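Local coordinates for protein lantibiotic dehydratase (Microbispora corallina, PDB 5EHK) that probably dehydrates serine and threonine residues of the NAI-107 precursor peptide in a tRNA-dependent reaction during lantibiotic biosynthesis, at residues A392-S397 against A495-S500; G402-R407 against P452-R457; L435-G440 against P444-P449. All coordinates share one frame; numbering follows the deposited sequence.

Contact 1. Residues A392-S397 against A495-S500; sequences ALWRLS and ADLPNS
W394 meets L497 in a CH-pi contact that packs the C-terminal end of helix 380-395 on the loop leading into strand 500-508. Both belong to the N-terminal lantibiotic dehydratase region. The indole can be followed outward from its root. With chi1 at -177°, CG stands opposite the backbone N, and CB directs the ring at residues 496-498. W394 CD1 is the first ring atom to reach the loop, 4.0 Å from P498 CD. W394 NE1 comes within 3.6 Å of P498 CD. Its N-H is used elsewhere, in a hydrogen bond to R661 O, so the indole N-H is satisfied within a buried contact. L497 then covers one face of the six-membered ring. L497 CD2 stands 3.3 Å from the centroid of the W394 six-membered ring and 5° off its normal. The two side chains cross at about a right angle. L497 CG follows behind the methyl, 3.8 Å from W394 CH2. W394 CZ2 also approaches the backbone carbon C of D496 obliquely, at 4.0 Å. D496 turns its carboxylate to R799 in a salt bridge. L497 and P498 also touch F6 of strand 6-17, so the same two residues meet the helix end and that strand. The helix end has its own fastening. W394 O accepts from both the N and the hydroxyl of S397, and S397 OG lies 2.6 Å from W394 O, in the carbonyl plane.

Contact 2. Residues G402-R407 against P452-R457; sequences GMRALR and PQEEPR
R404 and E454 are the nearest residues by backbone, yet their CA atoms stay 10.1 Å apart, so the gap is bridged by long side chains. The R404 side chain does most of this. Its CG lies opposite the backbone N (chi1 -169°), and the chain runs extended to NE. R404 NH2 donates to P452 O at 3.1 Å. That oxygen lies close to the guanidinium plane, at the edge of the group. The N-H...O angle is bent, at 139°. E454 contributes differently. E454 CB sits over one face of the R404 guanidinium, 3.9 Å above its plane, and the E454 chain slides past R404 in the opposite direction. E454 OE1 forms a long salt bridge with R404 NE, at 3.8 Å. The oxygen is well out of the guanidinium plane and no N-H points at it, so the attraction is one of charge alone. E454 OE2 has a second, weak ion pair with R400. The touching residues are exposed, and solvent would be expected to dampen these charges. Nearby, P456 packs on R458 of the second subunit. The contact joins two connecting loops of the N-terminal dehydratase region. One runs from helix 380-395 into helix 407-417 and rests M403, A405 and L406 on helix 647-656; the other leads from strand 423-424 to helix 460-471.

Contact 3. Residues L435-G440 against P444-P449; sequences LGPPAG and PPSETP
S446 has chi1 near 167°, which swings OG to the side of its own carbonyl carbon and brings it up to P437 O. In T448, chi1 of -61° sets OG1 beside the backbone N, on the side facing the same carbonyl. S446 OG donates to P437 O at 2.9 Å. It approaches from above the carbonyl plane, 56° out of it. S446 OG also accepts from T448 N at 3.1 Å, which makes an ST turn. One hydroxyl therefore both ties the two segments together and shapes its own turn. T448 OG1 lies 3.8 Å from P437 O, too far for a hydrogen bond. Apolar packing lies beside the bond, where P437 CG meets S446 CB at 3.5 Å. Further along, A439 CB lies 3.5 Å from the carbonyl oxygen T448 O, and P449 O is also near it. The backbones come close here, with the CA atoms of A439 and T448 5.0 Å apart, and both segments belong to the long loop between strand 423-424 and helix 460-471. P438 packs on Y409 of helix 407-417. P444 packs on R829 and E447 on P827, both of the second subunit. A cis peptide bond precedes P444. Prolines fill much of both segments. Proline nitrogens carry no N-H, so P437, P438, P444, P445 and P449 cannot donate backbone bonds, and it is the S446 hydroxyl that supplies the hydrogen bond between the segments.

The three contacts are nested along the chain: contact 3 within the loop closed by contact 2, and contact 2 within that closed by contact 1. Contact 1 is buried and mostly apolar. Contact 2 is on the surface and rests on charge and one arginine bond to a carbonyl. Contact 3 is partly buried and turns on a hydroxyl. Contacts 2 and 3 share the loop between strand 423-424 and helix 460-471, and they touch where L406 and A405 meet P438. Both also reach the second subunit, whereas contact 1 has no such neighbour. The centres of contacts 1 and 3 lie about 29 Å apart.

Contact 1. Residues A392-S397 against A495-S500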
ATOM      1  N   ALA A 392      -7.697  22.425 -22.175  1.00 17.92           N
ATOM      2  CA  ALA A 392      -8.325  22.386 -20.873  1.00 22.71           C
ATOM      3  C   ALA A 392      -8.015  21.067 -20.163  1.00 25.63           C
ATOM      4  O   ALA A 392      -7.601  21.054 -18.995  1.00 20.49           O
ATOM      5  CB  ALA A 392      -9.822  22.568 -21.018  1.00 24.77           C
ATOM      6  N   LEU A 393      -8.250  19.970 -20.882  1.00 24.53           N
ATOM      7  CA  LEU A 393      -7.923  18.631 -20.416  1.00 21.82           C
ATOM      8  C   LEU A 393      -6.458  18.510 -20.053  1.00 24.21           C
ATOM      9  O   LEU A 393      -6.101  17.805 -19.118  1.00 30.34           O
ATOM     10  CB  LEU A 393      -8.263  17.582 -21.462  1.00 18.20           C
ATOM     11  CG  LEU A 393      -9.760  17.328 -21.611  1.00 21.43           C
ATOM     12  CD1 LEU A 393      -9.971  16.139 -22.526  1.00 21.06           C
ATOM     13  CD2 LEU A 393     -10.454  17.124 -20.266  1.00 17.68           C
ATOM     14  N   TRP A 394      -5.595  19.164 -20.810  1.00 25.19           N
ATOM     15  CA  TRP A 394      -4.187  19.075 -20.482  1.00 23.04           C
ATOM     16  C   TRP A 394      -3.897  19.812 -19.192  1.00 21.76           C
ATOM     17  O   TRP A 394      -3.199  19.295 -18.340  1.00 24.43           O
ATOM     18  CB  TRP A 394      -3.303  19.596 -21.622  1.00 20.13           C
ATOM     19  CG  TRP A 394      -1.834  19.458 -21.341  1.00 18.19           C
ATOM     20  CD1 TRP A 394      -1.101  18.313 -21.361  1.00 13.45           C
ATOM     21  CD2 TRP A 394      -0.918  20.516 -21.026  1.00 14.74           C
ATOM     22  NE1 TRP A 394       0.216  18.591 -21.059  1.00 13.98           N
ATOM     23  CE2 TRP A 394       0.349  19.938 -20.857  1.00 12.72           C
ATOM     24  CE3 TRP A 394      -1.049  21.895 -20.877  1.00 14.12           C
ATOM     25  CZ2 TRP A 394       1.466  20.686 -20.546  1.00 16.04           C
ATOM     26  CZ3 TRP A 394       0.061  22.634 -20.563  1.00 13.00           C
ATOM     27  CH2 TRP A 394       1.300  22.036 -20.397  1.00 14.21           C
ATOM     28  N   ARG A 395      -4.459  21.004 -19.022  1.00 21.83           N
ATOM     29  CA  ARG A 395      -4.125  21.785 -17.842  1.00 21.21           C
ATOM     30  C   ARG A 395      -4.617  21.091 -16.576  1.00 21.03           C
ATOM     31  O   ARG A 395      -4.052  21.292 -15.499  1.00 24.86           O
ATOM     32  CB  ARG A 395      -4.676  23.207 -17.929  1.00 22.49           C
ATOM     33  CG  ARG A 395      -4.085  24.075 -19.020  1.00 27.12           C
ATOM     34  CD  ARG A 395      -4.869  25.397 -19.125  1.00 26.88           C
ATOM     35  NE  ARG A 395      -4.767  26.209 -17.912  1.00 21.46           N
ATOM     36  CZ  ARG A 395      -5.704  27.063 -17.512  1.00 26.20           C
ATOM     37  NH1 ARG A 395      -6.830  27.197 -18.210  1.00 22.63           N
ATOM     38  NH2 ARG A 395      -5.527  27.773 -16.404  1.00 25.74           N
ATOM     39  N   LEU A 396      -5.664  20.282 -16.745  1.00 21.76           N
ATOM     40  CA  LEU A 396      -6.376  19.575 -15.676  1.00 23.23           C
ATOM     41  C   LEU A 396      -5.822  18.181 -15.393  1.00 22.36           C
ATOM     42  O   LEU A 396      -6.335  17.445 -14.542  1.00 25.58           O
ATOM     43  CB  LEU A 396      -7.844  19.415 -16.077  1.00 19.72           C
ATOM     44  CG  LEU A 396      -8.670  20.698 -16.065  1.00 24.85           C
ATOM     45  CD1 LEU A 396     -10.110  20.409 -16.455  1.00 23.30           C
ATOM     46  CD2 LEU A 396      -8.583  21.390 -14.714  1.00 19.51           C
ATOM     47  N   SER A 397      -4.793  17.815 -16.134  1.00 19.66           N
ATOM     48  CA  SER A 397      -4.182  16.496 -16.047  1.00 21.74           C
ATOM     49  C   SER A 397      -3.321  16.353 -14.780  1.00 19.04           C
ATOM     50  O   SER A 397      -2.993  17.355 -14.129  1.00 16.58           O
ATOM     51  CB  SER A 397      -3.353  16.250 -17.313  1.00 19.72           C
ATOM     52  OG  SER A 397      -2.249  17.137 -17.355  1.00 20.88           O
ATOM     53  N   ALA A 495       6.973  23.250 -21.336  1.00 14.71           N
ATOM     54  CA  ALA A 495       8.004  22.276 -21.688  1.00 15.70           C
ATOM     55  C   ALA A 495       7.517  20.836 -21.605  1.00 17.41           C
ATOM     56  O   ALA A 495       8.161  19.931 -22.117  1.00 15.42           O
ATOM     57  CB  ALA A 495       9.211  22.452 -20.800  1.00 22.69           C
ATOM     58  N   ASP A 496       6.394  20.631 -20.922  1.00 21.40           N
ATOM     59  CA  ASP A 496       5.859  19.291 -20.688  1.00 17.33           C
ATOM     60  C   ASP A 496       4.798  18.908 -21.706  1.00 14.72           C
ATOM     61  O   ASP A 496       4.180  17.844 -21.609  1.00 12.81           O
ATOM     62  CB  ASP A 496       5.272  19.191 -19.274  1.00 18.68           C
ATOM     63  CG  ASP A 496       6.333  19.312 -18.188  1.00 25.65           C
ATOM     64  OD1 ASP A 496       7.536  19.245 -18.531  1.00 22.43           O
ATOM     65  OD2 ASP A 496       5.959  19.463 -16.992  1.00 24.11           O
ATOM     66  N   LEU A 497       4.564  19.783 -22.669  1.00 12.92           N
ATOM     67  CA  LEU A 497       3.528  19.511 -23.640  1.00 14.50           C
ATOM     68  C   LEU A 497       3.892  18.268 -24.429  1.00 13.40           C
ATOM     69  O   LEU A 497       5.025  18.106 -24.854  1.00 12.64           O
ATOM     70  CB  LEU A 497       3.320  20.703 -24.574  1.00 20.67           C
ATOM     71  CG  LEU A 497       2.563  21.912 -24.015  1.00 18.44           C
ATOM     72  CD1 LEU A 497       2.790  23.075 -24.943  1.00 15.96           C
ATOM     73  CD2 LEU A 497       1.084  21.609 -23.871  1.00 14.27           C
ATOM     74  N   PRO A 498       2.921  17.387 -24.633  1.00 14.49           N
ATOM     75  CA  PRO A 498       3.185  16.152 -25.367  1.00 14.76           C
ATOM     76  C   PRO A 498       3.359  16.437 -26.847  1.00 13.85           C
ATOM     77  O   PRO A 498       2.902  17.490 -27.308  1.00 15.97           O
ATOM     78  CB  PRO A 498       1.897  15.364 -25.167  1.00 15.22           C
ATOM     79  CG  PRO A 498       0.849  16.430 -25.061  1.00 12.23           C
ATOM     80  CD  PRO A 498       1.496  17.538 -24.294  1.00 12.30           C
ATOM     81  N   ASN A 499       3.985  15.515 -27.574  1.00 13.86           N
ATOM     82  CA  ASN A 499       4.110  15.618 -29.030  1.00 13.93           C
ATOM     83  C   ASN A 499       2.761  15.614 -29.745  1.00 12.47           C
ATOM     84  O   ASN A 499       2.512  16.467 -30.581  1.00 17.08           O
ATOM     85  CB  ASN A 499       4.968  14.495 -29.605  1.00 10.53           C
ATOM     86  CG  ASN A 499       6.329  14.399 -28.946  1.00 13.50           C
ATOM     87  OD1 ASN A 499       6.977  15.407 -28.648  1.00 10.07           O
ATOM     88  ND2 ASN A 499       6.789  13.167 -28.749  1.00 13.11           N
ATOM     89  N   SER A 500       1.881  14.679 -29.410  1.00 11.31           N
ATOM     90  CA  SER A 500       0.600  14.613 -30.101  1.00 11.01           C
ATOM     91  C   SER A 500      -0.523  13.905 -29.314  1.00 12.40           C
ATOM     92  O   SER A 500      -0.302  13.395 -28.230  1.00 14.52           O
ATOM     93  CB  SER A 500       0.786  13.992 -31.495  1.00 11.73           C
ATOM     94  OG  SER A 500       0.975  12.580 -31.474  1.00 11.93           O
TER

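Contact 2. Residues G402-R407 against P452-R457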
ATOM      1  N   GLY A 402       5.141  11.235 -18.209  1.00 13.76           N
ATOM      2  CA  GLY A 402       5.145   9.835 -18.587  1.00 12.35           C
ATOM      3  C   GLY A 402       3.987   9.057 -17.997  1.00  8.62           C
ATOM      4  O   GLY A 402       3.262   9.568 -17.170  1.00 11.58           O
ATOM      5  N   MET A 403       3.810   7.820 -18.439  1.00 10.23           N
ATOM      6  CA  MET A 403       2.849   6.902 -17.842  1.00  8.63           C
ATOM      7  C   MET A 403       3.114   6.645 -16.340  1.00 14.06           C
ATOM      8  O   MET A 403       4.260   6.590 -15.880  1.00 12.23           O
ATOM      9  CB  MET A 403       2.912   5.564 -18.566  1.00  8.64           C
ATOM     10  CG  MET A 403       2.529   5.604 -20.009  1.00  9.85           C
ATOM     11  SD  MET A 403       0.751   5.769 -20.236  1.00 22.51           S
ATOM     12  CE  MET A 403       0.255   4.042 -20.124  1.00 32.09           C
ATOM     13  N   ARG A 404       2.032   6.448 -15.589  1.00 19.47           N
ATOM     14  CA  ARG A 404       2.109   6.113 -14.180  1.00 15.18           C
ATOM     15  C   ARG A 404       2.781   4.750 -13.996  1.00 11.78           C
ATOM     16  O   ARG A 404       3.470   4.533 -13.014  1.00 15.03           O
ATOM     17  CB  ARG A 404       0.717   6.109 -13.551  1.00 16.61           C
ATOM     18  CG  ARG A 404       0.771   6.027 -12.050  1.00 34.41           C
ATOM     19  CD  ARG A 404      -0.595   5.963 -11.409  1.00 36.94           C
ATOM     20  NE  ARG A 404      -0.499   5.797  -9.955  1.00 41.29           N
ATOM     21  CZ  ARG A 404      -0.515   4.617  -9.336  1.00 45.63           C
ATOM     22  NH1 ARG A 404      -0.598   3.489 -10.033  1.00 45.80           N
ATOM     23  NH2 ARG A 404      -0.438   4.560  -8.015  1.00 49.73           N
ATOM     24  N   ALA A 405       2.584   3.841 -14.941  1.00  7.53           N
ATOM     25  CA  ALA A 405       3.220   2.520 -14.899  1.00  7.71           C
ATOM     26  C   ALA A 405       4.764   2.448 -14.846  1.00 12.01           C
ATOM     27  O   ALA A 405       5.316   1.367 -14.674  1.00  9.48           O
ATOM     28  CB  ALA A 405       2.721   1.664 -16.051  1.00  6.27           C
ATOM     29  N   LEU A 406       5.466   3.557 -15.032  1.00 11.42           N
ATOM     30  CA  LEU A 406       6.912   3.504 -15.052  1.00  7.66           C
ATOM     31  C   LEU A 406       7.458   4.432 -14.028  1.00 11.09           C
ATOM     32  O   LEU A 406       8.642   4.747 -14.067  1.00 15.50           O
ATOM     33  CB  LEU A 406       7.499   3.909 -16.407  1.00  8.27           C
ATOM     34  CG  LEU A 406       7.310   3.111 -17.695  1.00 11.05           C
ATOM     35  CD1 LEU A 406       8.178   3.714 -18.820  1.00  7.00           C
ATOM     36  CD2 LEU A 406       7.602   1.610 -17.506  1.00  9.40           C
ATOM     37  N   ARG A 407       6.620   4.928 -13.129  1.00  9.91           N
ATOM     38  CA  ARG A 407       7.150   5.863 -12.134  1.00 12.42           C
ATOM     39  C   ARG A 407       7.986   5.166 -11.044  1.00 16.91           C
ATOM     40  O   ARG A 407       9.106   5.588 -10.733  1.00 14.96           O
ATOM     41  CB  ARG A 407       6.046   6.738 -11.557  1.00 14.52           C
ATOM     42  CG  ARG A 407       5.320   7.556 -12.599  1.00 12.89           C
ATOM     43  CD  ARG A 407       5.972   8.911 -12.879  1.00 10.96           C
ATOM     44  NE  ARG A 407       7.375   8.868 -13.283  1.00 13.30           N
ATOM     45  CZ  ARG A 407       7.835   8.399 -14.453  1.00 15.95           C
ATOM     46  NH1 ARG A 407       7.016   7.849 -15.350  1.00 10.16           N
ATOM     47  NH2 ARG A 407       9.143   8.447 -14.715  1.00 14.51           N
ATOM     48  N   PRO A 452       1.308   1.455  -3.796  1.00 30.53           N
ATOM     49  CA  PRO A 452      -0.015   1.862  -3.302  1.00 34.31           C
ATOM     50  C   PRO A 452      -0.977   2.165  -4.459  1.00 35.48           C
ATOM     51  O   PRO A 452      -0.614   2.840  -5.430  1.00 33.20           O
ATOM     52  CB  PRO A 452       0.288   3.147  -2.511  1.00 31.28           C
ATOM     53  CG  PRO A 452       1.728   3.014  -2.095  1.00 24.70           C
ATOM     54  CD  PRO A 452       2.401   2.267  -3.220  1.00 26.00           C
ATOM     55  N   GLN A 453      -2.198   1.655  -4.354  1.00 39.42           N
ATOM     56  CA  GLN A 453      -3.235   1.913  -5.355  1.00 43.11           C
ATOM     57  C   GLN A 453      -3.563   3.417  -5.355  1.00 43.48           C
ATOM     58  O   GLN A 453      -3.244   4.126  -4.398  1.00 43.05           O
ATOM     59  CB  GLN A 453      -4.488   1.086  -5.036  1.00 48.86           C
ATOM     60  CG  GLN A 453      -5.624   1.185  -6.058  1.00 56.00           C
ATOM     61  CD  GLN A 453      -5.293   0.548  -7.402  1.00 59.07           C
ATOM     62  OE1 GLN A 453      -4.712   1.188  -8.284  1.00 63.17           O
ATOM     63  NE2 GLN A 453      -5.718  -0.699  -7.585  1.00 50.76           N
ATOM     64  N   GLU A 454      -4.104   3.935  -6.450  1.00 45.07           N
ATOM     65  CA  GLU A 454      -4.447   5.354  -6.474  1.00 47.03           C
ATOM     66  C   GLU A 454      -5.892   5.547  -5.975  1.00 44.15           C
ATOM     67  O   GLU A 454      -6.823   4.894  -6.465  1.00 39.37           O
ATOM     68  CB  GLU A 454      -4.234   5.939  -7.874  1.00 42.36           C
ATOM     69  CG  GLU A 454      -3.780   7.399  -7.869  1.00 42.31           C
ATOM     70  CD  GLU A 454      -3.546   7.969  -9.278  1.00 51.69           C
ATOM     71  OE1 GLU A 454      -3.929   7.326 -10.287  1.00 48.93           O
ATOM     72  OE2 GLU A 454      -2.971   9.073  -9.374  1.00 48.25           O
ATOM     73  N   GLU A 455      -6.067   6.420  -4.983  1.00 38.00           N
ATOM     74  CA  GLU A 455      -7.405   6.771  -4.483  1.00 44.74           C
ATOM     75  C   GLU A 455      -8.192   7.550  -5.538  1.00 38.22           C
ATOM     76  O   GLU A 455      -7.650   8.450  -6.174  1.00 37.04           O
ATOM     77  CB  GLU A 455      -7.298   7.627  -3.214  1.00 38.29           C
ATOM     78  CG  GLU A 455      -7.154   6.845  -1.910  1.00 45.83           C
ATOM     79  CD  GLU A 455      -7.217   7.749  -0.674  1.00 51.25           C
ATOM     80  OE1 GLU A 455      -6.798   7.311   0.426  1.00 44.45           O
ATOM     81  OE2 GLU A 455      -7.673   8.909  -0.807  1.00 51.71           O
ATOM     82  N   PRO A 456      -9.474   7.215  -5.726  1.00 36.87           N
ATOM     83  CA  PRO A 456     -10.328   8.077  -6.548  1.00 31.70           C
ATOM     84  C   PRO A 456     -10.253   9.481  -5.981  1.00 33.78           C
ATOM     85  O   PRO A 456     -10.192   9.645  -4.758  1.00 35.20           O
ATOM     86  CB  PRO A 456     -11.722   7.488  -6.349  1.00 29.95           C
ATOM     87  CG  PRO A 456     -11.492   6.075  -5.989  1.00 33.84           C
ATOM     88  CD  PRO A 456     -10.199   6.041  -5.214  1.00 41.65           C
ATOM     89  N   ARG A 457     -10.195  10.478  -6.856  1.00 31.00           N
ATOM     90  CA  ARG A 457      -9.914  11.841  -6.425  1.00 28.75           C
ATOM     91  C   ARG A 457     -10.999  12.381  -5.498  1.00 27.00           C
ATOM     92  O   ARG A 457     -12.150  11.945  -5.545  1.00 26.26           O
ATOM     93  CB  ARG A 457      -9.776  12.753  -7.641  1.00 30.89           C
ATOM     94  CG  ARG A 457      -9.346  14.159  -7.302  1.00 26.65           C
ATOM     95  CD  ARG A 457      -9.500  15.048  -8.477  1.00 19.21           C
ATOM     96  NE  ARG A 457      -8.908  16.355  -8.227  1.00 22.19           N
ATOM     97  CZ  ARG A 457      -8.817  17.294  -9.154  1.00 21.98           C
ATOM     98  NH1 ARG A 457      -9.276  17.038 -10.378  1.00 36.02           N
ATOM     99  NH2 ARG A 457      -8.282  18.474  -8.874  1.00 16.74           N
TER

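Contact 3. Residues L435-G440 against P444-P449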
ATOM      1  N   LEU A 435      16.093  -5.494 -13.599  1.00 16.33           N
ATOM      2  CA  LEU A 435      15.010  -5.090 -12.724  1.00 11.13           C
ATOM      3  C   LEU A 435      13.838  -6.037 -12.953  1.00 16.54           C
ATOM      4  O   LEU A 435      13.024  -6.274 -12.058  1.00 19.49           O
ATOM      5  CB  LEU A 435      14.583  -3.681 -13.108  1.00 12.83           C
ATOM      6  CG  LEU A 435      14.818  -2.468 -12.204  1.00 14.22           C
ATOM      7  CD1 LEU A 435      16.135  -2.547 -11.483  1.00 15.22           C
ATOM      8  CD2 LEU A 435      14.747  -1.188 -13.030  1.00  8.66           C
ATOM      9  N   GLY A 436      13.785  -6.621 -14.145  1.00 13.76           N
ATOM     10  CA  GLY A 436      12.618  -7.371 -14.562  1.00 13.49           C
ATOM     11  C   GLY A 436      11.599  -6.390 -15.114  1.00 16.36           C
ATOM     12  O   GLY A 436      11.842  -5.182 -15.143  1.00 17.21           O
ATOM     13  N   PRO A 437      10.450  -6.897 -15.570  1.00 14.78           N
ATOM     14  CA  PRO A 437       9.390  -6.032 -16.088  1.00 13.24           C
ATOM     15  C   PRO A 437       8.746  -5.237 -14.962  1.00 12.88           C
ATOM     16  O   PRO A 437       8.762  -5.682 -13.822  1.00 16.81           O
ATOM     17  CB  PRO A 437       8.400  -7.033 -16.659  1.00 15.53           C
ATOM     18  CG  PRO A 437       8.589  -8.227 -15.841  1.00 14.61           C
ATOM     19  CD  PRO A 437      10.040  -8.305 -15.540  1.00 14.85           C
ATOM     20  N   PRO A 438       8.198  -4.060 -15.271  1.00 13.00           N
ATOM     21  CA  PRO A 438       7.587  -3.225 -14.234  1.00 12.48           C
ATOM     22  C   PRO A 438       6.289  -3.861 -13.748  1.00 11.84           C
ATOM     23  O   PRO A 438       5.680  -4.652 -14.486  1.00  9.79           O
ATOM     24  CB  PRO A 438       7.280  -1.915 -14.973  1.00  8.27           C
ATOM     25  CG  PRO A 438       8.067  -1.968 -16.205  1.00  9.29           C
ATOM     26  CD  PRO A 438       8.140  -3.409 -16.583  1.00 11.52           C
ATOM     27  N   ALA A 439       5.869  -3.496 -12.540  1.00  9.57           N
ATOM     28  CA  ALA A 439       4.651  -4.032 -11.969  1.00  8.86           C
ATOM     29  C   ALA A 439       3.520  -3.968 -12.984  1.00  8.16           C
ATOM     30  O   ALA A 439       3.292  -2.940 -13.639  1.00  9.28           O
ATOM     31  CB  ALA A 439       4.293  -3.275 -10.715  1.00  8.50           C
ATOM     32  N   GLY A 440       2.862  -5.096 -13.176  1.00  6.49           N
ATOM     33  CA  GLY A 440       1.655  -5.110 -13.961  1.00  7.04           C
ATOM     34  C   GLY A 440       1.848  -5.620 -15.361  1.00  9.50           C
ATOM     35  O   GLY A 440       0.876  -5.919 -16.033  1.00 13.97           O
ATOM     36  N   PRO A 444       6.004 -11.657 -20.199  1.00 22.30           N
ATOM     37  CA  PRO A 444       5.508 -12.504 -19.100  1.00 22.46           C
ATOM     38  C   PRO A 444       5.114 -11.719 -17.876  1.00 17.75           C
ATOM     39  O   PRO A 444       5.555 -10.590 -17.701  1.00 15.99           O
ATOM     40  CB  PRO A 444       6.727 -13.356 -18.732  1.00 21.00           C
ATOM     41  CG  PRO A 444       7.896 -12.528 -19.139  1.00 24.31           C
ATOM     42  CD  PRO A 444       7.454 -11.824 -20.399  1.00 22.44           C
ATOM     43  N   PRO A 445       4.266 -12.304 -17.033  1.00 19.67           N
ATOM     44  CA  PRO A 445       3.845 -11.530 -15.868  1.00 17.33           C
ATOM     45  C   PRO A 445       5.003 -11.165 -14.944  1.00 15.28           C
ATOM     46  O   PRO A 445       5.864 -11.962 -14.609  1.00 20.26           O
ATOM     47  CB  PRO A 445       2.778 -12.411 -15.190  1.00 14.60           C
ATOM     48  CG  PRO A 445       2.695 -13.642 -15.954  1.00 12.20           C
ATOM     49  CD  PRO A 445       3.472 -13.527 -17.222  1.00 21.15           C
ATOM     50  N   SER A 446       5.009  -9.904 -14.566  1.00 16.38           N
ATOM     51  CA  SER A 446       5.994  -9.346 -13.678  1.00 17.45           C
ATOM     52  C   SER A 446       5.791  -9.885 -12.276  1.00 20.42           C
ATOM     53  O   SER A 446       4.668 -10.139 -11.856  1.00 21.56           O
ATOM     54  CB  SER A 446       5.837  -7.824 -13.681  1.00 13.54           C
ATOM     55  OG  SER A 446       6.550  -7.211 -12.625  1.00 15.59           O
ATOM     56  N   GLU A 447       6.884 -10.086 -11.557  1.00 23.32           N
ATOM     57  CA  GLU A 447       6.767 -10.516 -10.178  1.00 30.62           C
ATOM     58  C   GLU A 447       6.861  -9.335  -9.187  1.00 25.32           C
ATOM     59  O   GLU A 447       6.617  -9.496  -7.994  1.00 28.55           O
ATOM     60  CB  GLU A 447       7.797 -11.634  -9.892  1.00 33.78           C
ATOM     61  CG  GLU A 447       7.496 -12.968 -10.648  1.00 39.65           C
ATOM     62  CD  GLU A 447       8.748 -13.824 -10.958  1.00 47.69           C
ATOM     63  OE1 GLU A 447       9.853 -13.496 -10.441  1.00 43.46           O
ATOM     64  OE2 GLU A 447       8.617 -14.829 -11.723  1.00 33.49           O
ATOM     65  N   THR A 448       7.112  -8.137  -9.703  1.00 21.67           N
ATOM     66  CA  THR A 448       7.261  -6.955  -8.861  1.00 20.43           C
ATOM     67  C   THR A 448       5.913  -6.469  -8.351  1.00 23.22           C
ATOM     68  O   THR A 448       4.974  -6.277  -9.126  1.00 20.92           O
ATOM     69  CB  THR A 448       7.907  -5.785  -9.627  1.00 15.40           C
ATOM     70  OG1 THR A 448       9.202  -6.153 -10.076  1.00 11.27           O
ATOM     71  CG2 THR A 448       8.032  -4.566  -8.738  1.00 18.41           C
ATOM     72  N   PRO A 449       5.811  -6.243  -7.038  1.00 28.91           N
ATOM     73  CA  PRO A 449       4.516  -5.790  -6.513  1.00 29.67           C
ATOM     74  C   PRO A 449       4.136  -4.382  -6.992  1.00 23.30           C
ATOM     75  O   PRO A 449       4.998  -3.519  -7.123  1.00 23.50           O
ATOM     76  CB  PRO A 449       4.740  -5.792  -4.989  1.00 28.60           C
ATOM     77  CG  PRO A 449       6.227  -5.607  -4.817  1.00 26.73           C
ATOM     78  CD  PRO A 449       6.846  -6.344  -5.990  1.00 26.61           C
TER